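PDB 5YW4: protein induced by osmotic stress from Scheffersomyces stipitis, which probably catalyses the NADPH-dependent reduction of carbonyl compounds, haloketones among them, to alcohols. Local coordinates for residues A67-P72 with K111-Q116; V126-V131 with T189-Y194; R258-N263 with K300-K305; Q269-V274 with F316-S321. All coordinates share one frame; numbering follows the deposited sequence.

Overall arrangement
The contacts run from one end of a Rossmann-type reductase to the other. Contact 1 lies at the periphery of the Rossmann fold, about 24 Å from the chain's centre, contact 4 on the opposite side of that centre, with about 43 Å between the centres of the two. Contact 2 sits in the middle, where P192 and V193 meet the nicotinamide of NADP. Contact 3 adjoins it, centres about 10 Å apart, because strands 186-192 and 258-261 are neighbours in the parallel sheet; N191 N lies 2.8 Å from L259 O, probably hydrogen-bonded. Contact 3 in turn touches contact 4 through N263 and F316. In contact 4 the F318 side chain remains about 13 Å from the cofactor.

Contact 1. Residues A67-P72 with K111-Q116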
# COMPACT_ATOMS: atom_id res chain seq x y z
N ALA A 67 -14.98 -17.41 4.83
CA ALA A 67 -15.28 -15.99 4.96
C ALA A 67 -16.14 -15.53 3.80
O ALA A 67 -17.14 -14.84 4.00
CB ALA A 67 -13.99 -15.19 5.02
N LEU A 68 -15.75 -15.91 2.58
CA LEU A 68 -16.49 -15.47 1.39
C LEU A 68 -17.89 -16.09 1.32
O LEU A 68 -18.84 -15.43 0.90
CB LEU A 68 -15.69 -15.75 0.11
CG LEU A 68 -14.42 -14.90 -0.01
CD1 LEU A 68 -13.49 -15.40 -1.11
CD2 LEU A 68 -14.79 -13.43 -0.24
N LYS A 69 -18.00 -17.35 1.72
CA LYS A 69 -19.29 -18.05 1.75
C LYS A 69 -20.28 -17.34 2.65
O LYS A 69 -21.47 -17.35 2.40
CB LYS A 69 -19.12 -19.50 2.22
CG LYS A 69 -18.44 -20.42 1.21
CD LYS A 69 -18.11 -21.79 1.79
CE LYS A 69 -19.33 -22.69 1.83
NZ LYS A 69 -18.98 -24.06 2.31
N LYS A 70 -19.76 -16.73 3.71
CA LYS A 70 -20.61 -16.02 4.66
C LYS A 70 -21.02 -14.64 4.16
O LYS A 70 -21.89 -14.00 4.75
CB LYS A 70 -19.92 -15.91 6.02
CG LYS A 70 -19.52 -17.26 6.61
CD LYS A 70 -18.50 -17.09 7.74
CE LYS A 70 -19.15 -17.15 9.12
NZ LYS A 70 -18.14 -17.48 10.17
N HIS A 71 -20.41 -14.17 3.07
CA HIS A 71 -20.73 -12.83 2.57
C HIS A 71 -21.08 -12.72 1.08
O HIS A 71 -20.33 -12.14 0.30
CB HIS A 71 -19.63 -11.85 2.98
CG HIS A 71 -19.55 -11.65 4.46
ND1 HIS A 71 -20.30 -10.71 5.13
CD2 HIS A 71 -18.83 -12.30 5.41
CE1 HIS A 71 -20.04 -10.78 6.42
NE2 HIS A 71 -19.16 -11.74 6.62
N PRO A 72 -22.26 -13.24 0.70
CA PRO A 72 -22.73 -13.25 -0.70
C PRO A 72 -22.98 -11.83 -1.21
O PRO A 72 -23.05 -11.59 -2.41
CB PRO A 72 -24.06 -14.02 -0.62
CG PRO A 72 -24.01 -14.78 0.67
CD PRO A 72 -23.21 -13.91 1.60
N LYS A 111 -12.87 -17.44 -7.15
CA LYS A 111 -13.42 -18.17 -8.29
C LYS A 111 -14.32 -19.32 -7.82
O LYS A 111 -15.39 -19.55 -8.39
CB LYS A 111 -12.31 -18.69 -9.20
CG LYS A 111 -12.82 -19.33 -10.52
CD LYS A 111 -11.69 -20.01 -11.29
CE LYS A 111 -12.22 -20.93 -12.40
NZ LYS A 111 -12.74 -20.16 -13.56
N ASP A 112 -13.89 -20.05 -6.79
CA ASP A 112 -14.63 -21.20 -6.28
C ASP A 112 -15.97 -20.82 -5.62
O ASP A 112 -16.98 -21.45 -5.88
CB ASP A 112 -13.80 -22.01 -5.27
CG ASP A 112 -12.50 -22.54 -5.86
OD1 ASP A 112 -12.42 -22.72 -7.09
OD2 ASP A 112 -11.54 -22.77 -5.08
N VAL A 113 -15.95 -19.78 -4.78
CA VAL A 113 -17.05 -19.52 -3.85
C VAL A 113 -17.72 -18.15 -3.99
O VAL A 113 -18.76 -17.89 -3.40
CB VAL A 113 -16.57 -19.71 -2.41
CG1 VAL A 113 -17.66 -19.35 -1.43
CG2 VAL A 113 -16.11 -21.15 -2.19
N ALA A 114 -17.14 -17.27 -4.78
CA ALA A 114 -17.73 -15.95 -4.90
C ALA A 114 -17.78 -15.50 -6.34
O ALA A 114 -17.12 -14.54 -6.71
CB ALA A 114 -16.95 -14.96 -4.06
N PRO A 115 -18.57 -16.20 -7.16
CA PRO A 115 -18.72 -15.91 -8.59
C PRO A 115 -19.41 -14.57 -8.83
O PRO A 115 -19.35 -14.07 -9.95
CB PRO A 115 -19.62 -17.05 -9.08
CG PRO A 115 -20.44 -17.39 -7.89
CD PRO A 115 -19.46 -17.31 -6.75
N GLN A 116 -20.07 -14.03 -7.81
CA GLN A 116 -20.69 -12.70 -7.90
C GLN A 116 -19.67 -11.55 -7.87
O GLN A 116 -20.00 -10.41 -8.21
CB GLN A 116 -21.69 -12.50 -6.76
CG GLN A 116 -21.05 -12.11 -5.45
CD GLN A 116 -20.61 -13.29 -4.62
OE1 GLN A 116 -20.55 -14.43 -5.10
NE2 GLN A 116 -20.28 -13.02 -3.36
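With CG of Q116 wedged between its backbone N and carbonyl carbon (chi1 81°) and the chain folded again at chi2 (-87°), the terminal amide turns toward P72. There NE2 comes within 3.6 Å of P72 CA, while the firm polar partner of NE2 is V74 O, just beyond the first segment. A114, where the backbone leaves helical geometry, sets its CB 4.4 Å from L68 CB. V113 packs on L68 as well, although the exact position of its CG1 is doubtful. The two helices involved, 65-69 and 91-113, belong to the Rossmann fold; after their last turns the chain enters strands 74-79 and 119-123, neighbours in the parallel sheet, and the contact joins the two connections on the way in. Shortening Q116 to an alanine removes the amide, which would probably leave V74 O without this donor and open a gap beside P72. Within the first segment H71 N donates to L68 O at 3.0 Å. Both ring nitrogens of H71 are engaged by acids, NE2 with E53 and ND1 with E73.

Contact 2. Residues V126-V131 with T189-Y194; sequences VVAMSV and TVNPVY. With NAP (NADP nicotinamide-adenine-dinucleotide phosphate), chain B.
Beside the V126–P192 link, the flat nicotinamide of NADP meets the puckered ring of P192. P192 CG stands off one face of the nicotinamide, displaced outward past the C5N–C6N bond and 3.3 Å from C5N, while P192 O and V193 O line the C5N–C4N side, V193 O 3.2 Å from C4N. A second flat group, the N191 side-chain amide, has A128 CB 4.4 Å from ND2, and this nitrogen donates to E171 on helix 159-181. P192 O serves both partners: it comes to 3.3 Å from C5N, close to the ring plane, and accepts from V126 N at 3.0 Å, a nearly straight bond (164°) whose donor stands 43° out of the carbonyl plane. V126 CG1, held between the backbone N and the carbonyl carbon (chi1 72°), comes to 3.6 Å from P192 O, and V126 CB meets V193 CG1 at 3.8 Å. The loop's own 3-10 turn is tied by M129 N to V126 O. C4N is the carbon that carries the hydride in NADPH, and K167, close to A128, binds the cofactor with Y163, the pair forming the YxxxK signature: this is the nicotinamide end of an extended short-chain dehydrogenase/reductase site.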
# COMPACT_ATOMS: atom_id res chain seq x y z
N VAL A 126 5.71 -0.55 -6.45
CA VAL A 126 6.72 -0.13 -7.40
C VAL A 126 7.88 -1.12 -7.44
O VAL A 126 8.53 -1.26 -8.46
CB VAL A 126 7.21 1.31 -7.09
CG1 VAL A 126 8.08 1.32 -5.83
CG2 VAL A 126 7.95 1.88 -8.27
N VAL A 127 8.13 -1.81 -6.32
CA VAL A 127 9.19 -2.81 -6.25
C VAL A 127 8.99 -3.96 -7.25
O VAL A 127 9.94 -4.65 -7.64
CB VAL A 127 9.37 -3.40 -4.83
CG1 VAL A 127 9.52 -2.27 -3.80
CG2 VAL A 127 8.21 -4.32 -4.49
N ALA A 128 7.74 -4.15 -7.66
CA ALA A 128 7.40 -5.15 -8.66
C ALA A 128 7.85 -4.69 -10.05
O ALA A 128 7.94 -5.50 -10.98
CB ALA A 128 5.84 -5.42 -8.65
N MET A 129 8.12 -3.40 -10.20
CA MET A 129 8.45 -2.83 -11.51
C MET A 129 9.94 -2.59 -11.72
O MET A 129 10.38 -2.34 -12.84
CB MET A 129 7.70 -1.53 -11.72
CG MET A 129 6.21 -1.64 -11.45
SD MET A 129 5.45 -0.02 -11.53
CE MET A 129 3.73 -0.44 -11.73
N SER A 130 10.71 -2.64 -10.65
CA SER A 130 12.15 -2.40 -10.76
C SER A 130 12.98 -3.21 -9.77
O SER A 130 12.46 -4.09 -9.08
CB SER A 130 12.44 -0.91 -10.59
OG SER A 130 11.82 -0.42 -9.41
N VAL A 131 14.27 -2.91 -9.72
CA VAL A 131 15.20 -3.49 -8.77
C VAL A 131 15.78 -2.33 -7.96
O VAL A 131 15.77 -1.20 -8.43
CB VAL A 131 16.35 -4.23 -9.48
CG1 VAL A 131 15.81 -5.46 -10.19
CG2 VAL A 131 17.06 -3.30 -10.46
N THR A 189 -4.41 -3.69 -10.75
CA THR A 189 -3.43 -3.61 -9.67
C THR A 189 -3.12 -2.17 -9.36
O THR A 189 -3.16 -1.31 -10.24
CB THR A 189 -2.10 -4.34 -10.02
OG1 THR A 189 -1.35 -3.58 -10.97
CG2 THR A 189 -2.37 -5.74 -10.58
N VAL A 190 -2.83 -1.88 -8.09
CA VAL A 190 -2.32 -0.56 -7.74
C VAL A 190 -0.86 -0.73 -7.30
O VAL A 190 -0.54 -1.58 -6.47
CB VAL A 190 -3.14 0.12 -6.64
CG1 VAL A 190 -2.58 1.51 -6.34
CG2 VAL A 190 -4.64 0.21 -7.03
N ASN A 191 0.02 0.07 -7.89
CA ASN A 191 1.47 -0.06 -7.63
C ASN A 191 2.01 1.26 -7.04
O ASN A 191 2.34 2.20 -7.78
CB ASN A 191 2.20 -0.42 -8.92
CG ASN A 191 1.68 -1.72 -9.55
OD1 ASN A 191 0.52 -1.81 -9.96
ND2 ASN A 191 2.53 -2.72 -9.61
N PRO A 192 2.08 1.36 -5.71
CA PRO A 192 2.55 2.63 -5.16
C PRO A 192 4.02 2.62 -4.77
O PRO A 192 4.66 1.57 -4.61
CB PRO A 192 1.67 2.81 -3.91
CG PRO A 192 1.18 1.40 -3.56
CD PRO A 192 1.65 0.44 -4.65
N VAL A 193 4.55 3.82 -4.63
CA VAL A 193 5.87 4.04 -4.06
C VAL A 193 5.72 4.17 -2.52
O VAL A 193 4.70 3.74 -1.96
CB VAL A 193 6.52 5.26 -4.74
CG1 VAL A 193 6.60 5.01 -6.25
CG2 VAL A 193 5.71 6.53 -4.50
N TYR A 194 6.72 4.71 -1.85
CA TYR A 194 6.60 5.02 -0.41
C TYR A 194 5.28 5.75 -0.07
O TYR A 194 4.97 6.79 -0.66
CB TYR A 194 7.77 5.89 0.06
CG TYR A 194 9.06 5.13 0.20
CD1 TYR A 194 9.09 3.90 0.84
CD2 TYR A 194 10.24 5.63 -0.32
CE1 TYR A 194 10.27 3.20 0.96
CE2 TYR A 194 11.42 4.94 -0.20
CZ TYR A 194 11.43 3.72 0.45
OH TYR A 194 12.61 3.03 0.57
PA NAP B . 1.13 -2.69 6.74
O1A NAP B . 0.64 -1.45 7.45
O2A NAP B . 2.24 -3.52 7.34
O5B NAP B . -0.14 -3.66 6.49
C5B NAP B . 0.04 -5.07 6.44
C4B NAP B . -1.24 -5.77 6.91
O4B NAP B . -1.35 -7.06 6.30
C3B NAP B . -1.25 -5.96 8.42
O3B NAP B . -2.35 -5.26 9.01
C2B NAP B . -1.37 -7.45 8.65
O2B NAP B . -2.54 -7.75 9.40
C1B NAP B . -1.43 -8.10 7.28
N9A NAP B . -0.30 -9.05 7.11
C8A NAP B . 1.00 -8.70 6.96
N7A NAP B . 1.78 -9.81 6.83
C5A NAP B . 0.97 -10.89 6.90
C6A NAP B . 1.15 -12.35 6.83
N6A NAP B . 2.37 -12.91 6.66
N1A NAP B . 0.04 -13.12 6.95
C2A NAP B . -1.19 -12.59 7.11
N3A NAP B . -1.41 -11.27 7.18
C4A NAP B . -0.39 -10.38 7.08
O3 NAP B . 1.55 -2.28 5.25
PN NAP B . 0.90 -0.99 4.54
O1N NAP B . 1.87 0.16 4.67
O2N NAP B . -0.52 -0.84 5.03
O5D NAP B . 0.85 -1.43 2.99
C5D NAP B . -0.32 -2.03 2.45
C4D NAP B . 0.06 -2.94 1.28
O4D NAP B . 0.40 -2.15 0.14
C3D NAP B . 1.25 -3.82 1.62
O3D NAP B . 0.87 -5.20 1.62
C2D NAP B . 2.29 -3.56 0.55
O2D NAP B . 2.60 -4.76 -0.17
C1D NAP B . 1.68 -2.52 -0.39
N1N NAP B . 2.55 -1.34 -0.47
C2N NAP B . 2.96 -0.74 0.66
C3N NAP B . 3.78 0.38 0.60
C7N NAP B . 4.24 1.04 1.87
O7N NAP B . 5.43 1.30 2.01
N7N NAP B . 3.34 1.33 2.80
C4N NAP B . 4.18 0.88 -0.63
C5N NAP B . 3.73 0.24 -1.78
C6N NAP B . 2.91 -0.88 -1.67
P2B NAP B . -2.48 -7.87 11.01
O1X NAP B . -3.65 -8.76 11.35
O2X NAP B . -1.13 -8.49 11.27
O3X NAP B . -2.62 -6.44 11.48

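Contact 3. Residues R258-N263 with K300-K305; sequences RLLLSN and KEWNDK
S262 and W302 form the close part of this contact: the hydroxyl OG approaches the six-membered part of the indole obliquely, 3.5 Å from CE3, and CB follows just behind it. The same hydroxyl has T234 OG1 as its hydrogen-bonding partner, so it is satisfied while it lies against the ring. L260 packs more loosely, CD1 4.5 Å from W302 CE3 and CD2 4.2 Å from D304 CB. No direct hydrogen bond spans the two segments; a water does the work instead. It accepts from S262 N at 3.1 Å and is hydrogen-bonded to L260 O at 2.7 Å and to D304 OD2 at 2.8 Å. The D304 carboxylate reaches it because CG sits between the backbone N and the carbonyl carbon (chi1 59°), folded back toward the strand. On the outer side the loop binds to itself: the exposed K305 sends NZ to N303 OD1 at 2.7 Å, from well above the amide carbonyl plane (65° out of it), and N303 turns its CB away from the strand. The contact thus sets D304, at an N-cap position but without a side-chain capping bond, against strand 258-261, an outer strand of the seven-stranded parallel Rossmann sheet.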
# COMPACT_ATOMS: atom_id res chain seq x y z
N ARG A 258 -2.55 -1.95 -14.73
CA ARG A 258 -1.64 -1.57 -13.67
C ARG A 258 -1.60 -0.05 -13.52
O ARG A 258 -1.52 0.69 -14.50
CB ARG A 258 -0.23 -2.07 -13.99
CG ARG A 258 -0.03 -3.57 -13.92
CD ARG A 258 1.34 -3.89 -14.45
NE ARG A 258 2.33 -4.11 -13.41
CZ ARG A 258 3.64 -3.90 -13.58
NH1 ARG A 258 4.09 -3.42 -14.72
NH2 ARG A 258 4.49 -4.17 -12.61
N LEU A 259 -1.63 0.42 -12.27
CA LEU A 259 -1.67 1.85 -11.97
C LEU A 259 -0.44 2.24 -11.15
O LEU A 259 -0.29 1.83 -10.00
CB LEU A 259 -2.94 2.18 -11.17
CG LEU A 259 -4.28 1.69 -11.72
CD1 LEU A 259 -5.36 1.72 -10.64
CD2 LEU A 259 -4.70 2.51 -12.93
N LEU A 260 0.46 3.03 -11.74
CA LEU A 260 1.66 3.46 -11.02
C LEU A 260 1.32 4.71 -10.19
O LEU A 260 0.93 5.73 -10.75
CB LEU A 260 2.77 3.75 -12.05
CG LEU A 260 4.08 4.41 -11.62
CD1 LEU A 260 4.80 3.62 -10.54
CD2 LEU A 260 4.95 4.60 -12.85
N LEU A 261 1.42 4.61 -8.86
CA LEU A 261 1.05 5.69 -7.95
C LEU A 261 2.32 6.31 -7.37
O LEU A 261 2.89 5.81 -6.40
CB LEU A 261 0.11 5.21 -6.84
CG LEU A 261 -1.42 5.19 -7.05
CD1 LEU A 261 -2.03 6.57 -6.74
CD2 LEU A 261 -1.82 4.74 -8.45
N SER A 262 2.76 7.39 -8.00
CA SER A 262 4.03 8.01 -7.65
C SER A 262 3.94 9.52 -7.87
O SER A 262 3.48 9.97 -8.91
CB SER A 262 5.13 7.43 -8.53
OG SER A 262 6.40 7.93 -8.13
N ASN A 263 4.38 10.30 -6.89
CA ASN A 263 4.27 11.75 -7.01
C ASN A 263 5.65 12.40 -7.18
O ASN A 263 6.19 12.46 -8.28
CB ASN A 263 3.50 12.34 -5.83
CG ASN A 263 3.08 13.79 -6.07
OD1 ASN A 263 3.19 14.30 -7.19
ND2 ASN A 263 2.59 14.44 -5.02
N LYS A 300 14.88 11.92 -14.65
CA LYS A 300 13.85 11.83 -15.68
C LYS A 300 12.50 11.57 -15.02
O LYS A 300 12.40 10.74 -14.12
CB LYS A 300 14.17 10.73 -16.69
CG LYS A 300 15.40 11.03 -17.53
CD LYS A 300 15.82 9.84 -18.38
CE LYS A 300 17.26 10.02 -18.86
NZ LYS A 300 17.58 9.10 -19.98
N GLU A 301 11.47 12.27 -15.45
CA GLU A 301 10.16 12.03 -14.86
C GLU A 301 9.62 10.64 -15.24
O GLU A 301 9.70 10.23 -16.39
CB GLU A 301 9.17 13.14 -15.24
CG GLU A 301 7.78 12.93 -14.65
CD GLU A 301 6.91 14.19 -14.68
OE1 GLU A 301 7.27 15.16 -15.38
OE2 GLU A 301 5.87 14.21 -13.98
N TRP A 302 9.10 9.90 -14.27
CA TRP A 302 8.48 8.63 -14.57
C TRP A 302 7.25 8.81 -15.45
O TRP A 302 6.57 9.84 -15.40
CB TRP A 302 8.13 7.86 -13.30
CG TRP A 302 9.34 7.37 -12.59
CD1 TRP A 302 10.63 7.49 -13.02
CD2 TRP A 302 9.38 6.68 -11.34
NE1 TRP A 302 11.47 6.91 -12.11
CE2 TRP A 302 10.74 6.42 -11.06
CE3 TRP A 302 8.42 6.27 -10.42
CZ2 TRP A 302 11.16 5.75 -9.91
CZ3 TRP A 302 8.84 5.61 -9.27
CH2 TRP A 302 10.19 5.37 -9.03
N ASN A 303 6.97 7.80 -16.27
CA ASN A 303 5.82 7.84 -17.14
C ASN A 303 4.57 7.22 -16.50
O ASN A 303 4.33 6.01 -16.65
CB ASN A 303 6.11 7.14 -18.47
CG ASN A 303 4.93 7.18 -19.40
OD1 ASN A 303 4.05 8.03 -19.24
ND2 ASN A 303 4.88 6.27 -20.38
N ASP A 304 3.81 8.05 -15.79
CA ASP A 304 2.52 7.67 -15.18
C ASP A 304 1.34 8.37 -15.83
O ASP A 304 0.27 8.48 -15.23
CB ASP A 304 2.53 7.97 -13.67
CG ASP A 304 2.76 9.45 -13.36
OD1 ASP A 304 3.09 10.21 -14.30
OD2 ASP A 304 2.64 9.86 -12.18
N LYS A 305 1.53 8.83 -17.07
CA LYS A 305 0.51 9.61 -17.77
C LYS A 305 -0.81 8.84 -17.93
O LYS A 305 -1.88 9.43 -17.80
CB LYS A 305 1.02 10.11 -19.13
CG LYS A 305 2.30 10.96 -19.03
CD LYS A 305 2.70 11.59 -20.38
CE LYS A 305 3.00 10.54 -21.46
NZ LYS A 305 4.30 9.83 -21.25
O HOH W 1 1.00 8.36 -10.40

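Contact 4. Residues Q269-V274 with F316-S321; sequences QTLLDV and FDFETS
Helix 268-278 and the first turn of helix 318-330 come together with V274 CA and E319 CA 6.0 Å apart, with no hydrogen bond between the two segments. Both helices lie beyond the seven-stranded sheet, in the C-terminal part of the chain that in extended short-chain reductases goes with the substrate-binding lobe. F318 is the main contributor from the second segment. With CG trans to the backbone N (chi1 179°) its ring reaches across to helix 268-278, where three side chains approach it obliquely: T270 CG2 lies 3.6 Å from CE2, L271 CD1 3.8 Å from CZ, and V274 CG2 4.0 Å from CD2. F235 packs edge-to-face with the same ring. Cutting F318 back to an alanine is likely to open a gap among T270, L271 and V274 and leave F235 without its ring partner. The aliphatic part of E319 extends the patch, CG resting 3.7 Å from V274 CG2, while its carboxylate is hydrogen-bonded to N278. T270 faces F318 with its methyl, its hydroxyl hydrogen-bonded to D294. D317 N-caps the second helix: its OD1 receives T320 N at 2.8 Å, nearly along the C–O axis, and T320 OG1 at 2.6 Å, syn but tilted 33° out of the carboxylate plane.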
# COMPACT_ATOMS: atom_id res chain seq x y z
N GLN A 269 16.72 15.78 3.54
CA GLN A 269 16.73 17.24 3.61
C GLN A 269 15.36 17.86 3.31
O GLN A 269 14.94 18.81 3.96
CB GLN A 269 17.79 17.86 2.70
CG GLN A 269 17.99 19.36 2.94
CD GLN A 269 18.50 19.67 4.36
OE1 GLN A 269 19.60 19.26 4.74
NE2 GLN A 269 17.71 20.41 5.12
N THR A 270 14.66 17.32 2.30
CA THR A 270 13.29 17.76 1.99
C THR A 270 12.39 17.64 3.23
O THR A 270 11.67 18.58 3.59
CB THR A 270 12.70 16.91 0.85
OG1 THR A 270 13.70 16.72 -0.16
CG2 THR A 270 11.50 17.60 0.23
N LEU A 271 12.48 16.49 3.88
CA LEU A 271 11.74 16.16 5.09
C LEU A 271 11.98 17.13 6.25
O LEU A 271 11.03 17.62 6.87
CB LEU A 271 12.08 14.74 5.52
CG LEU A 271 11.14 14.02 6.47
CD1 LEU A 271 9.73 13.91 5.88
CD2 LEU A 271 11.68 12.63 6.80
N LEU A 272 13.24 17.38 6.57
CA LEU A 272 13.61 18.29 7.66
C LEU A 272 13.16 19.73 7.39
O LEU A 272 12.77 20.44 8.32
CB LEU A 272 15.13 18.28 7.88
CG LEU A 272 15.74 17.54 9.07
CD1 LEU A 272 17.21 17.96 9.26
CD2 LEU A 272 14.94 17.77 10.35
N ASP A 273 13.23 20.15 6.14
CA ASP A 273 12.85 21.51 5.78
C ASP A 273 11.34 21.70 5.94
O ASP A 273 10.88 22.74 6.43
CB ASP A 273 13.27 21.83 4.35
CG ASP A 273 14.79 21.87 4.17
OD1 ASP A 273 15.51 22.03 5.18
OD2 ASP A 273 15.25 21.75 3.02
N VAL A 274 10.56 20.71 5.55
CA VAL A 274 9.11 20.78 5.74
C VAL A 274 8.73 20.84 7.22
O VAL A 274 7.99 21.73 7.65
CB VAL A 274 8.40 19.60 5.08
CG1 VAL A 274 7.05 19.35 5.73
CG2 VAL A 274 8.26 19.84 3.57
N PHE A 316 -2.04 14.91 -3.41
CA PHE A 316 -1.56 15.69 -2.29
C PHE A 316 -0.06 15.94 -2.48
O PHE A 316 0.69 15.02 -2.82
CB PHE A 316 -1.79 14.92 -0.98
CG PHE A 316 -3.21 14.99 -0.45
CD1 PHE A 316 -3.58 15.98 0.44
CD2 PHE A 316 -4.14 14.03 -0.81
CE1 PHE A 316 -4.88 16.04 0.95
CE2 PHE A 316 -5.44 14.07 -0.31
CZ PHE A 316 -5.81 15.08 0.57
N ASP A 317 0.39 17.17 -2.28
CA ASP A 317 1.83 17.43 -2.35
C ASP A 317 2.57 16.94 -1.09
O ASP A 317 1.94 16.63 -0.07
CB ASP A 317 2.13 18.91 -2.64
CG ASP A 317 1.60 19.86 -1.56
OD1 ASP A 317 1.66 19.53 -0.35
OD2 ASP A 317 1.13 20.96 -1.94
N PHE A 318 3.89 16.87 -1.19
CA PHE A 318 4.74 16.29 -0.16
C PHE A 318 4.57 16.99 1.18
O PHE A 318 4.49 16.34 2.23
CB PHE A 318 6.22 16.34 -0.60
CG PHE A 318 7.17 15.77 0.41
CD1 PHE A 318 7.31 14.39 0.56
CD2 PHE A 318 7.95 16.61 1.19
CE1 PHE A 318 8.19 13.86 1.49
CE2 PHE A 318 8.83 16.10 2.12
CZ PHE A 318 8.96 14.72 2.28
N GLU A 319 4.52 18.31 1.14
CA GLU A 319 4.41 19.09 2.38
C GLU A 319 3.08 18.84 3.09
O GLU A 319 3.05 18.56 4.29
CB GLU A 319 4.64 20.58 2.12
CG GLU A 319 4.86 21.40 3.40
CD GLU A 319 5.04 22.88 3.13
OE1 GLU A 319 5.02 23.67 4.12
OE2 GLU A 319 5.19 23.26 1.95
N THR A 320 1.98 18.90 2.36
CA THR A 320 0.67 18.64 2.95
C THR A 320 0.64 17.25 3.60
O THR A 320 0.21 17.10 4.75
CB THR A 320 -0.44 18.81 1.92
OG1 THR A 320 -0.27 20.08 1.27
CG2 THR A 320 -1.83 18.75 2.58
N SER A 321 1.14 16.26 2.87
CA SER A 321 1.12 14.88 3.33
C SER A 321 1.94 14.70 4.62
O SER A 321 1.46 14.18 5.62
CB SER A 321 1.63 13.95 2.22
OG SER A 321 1.81 12.63 2.69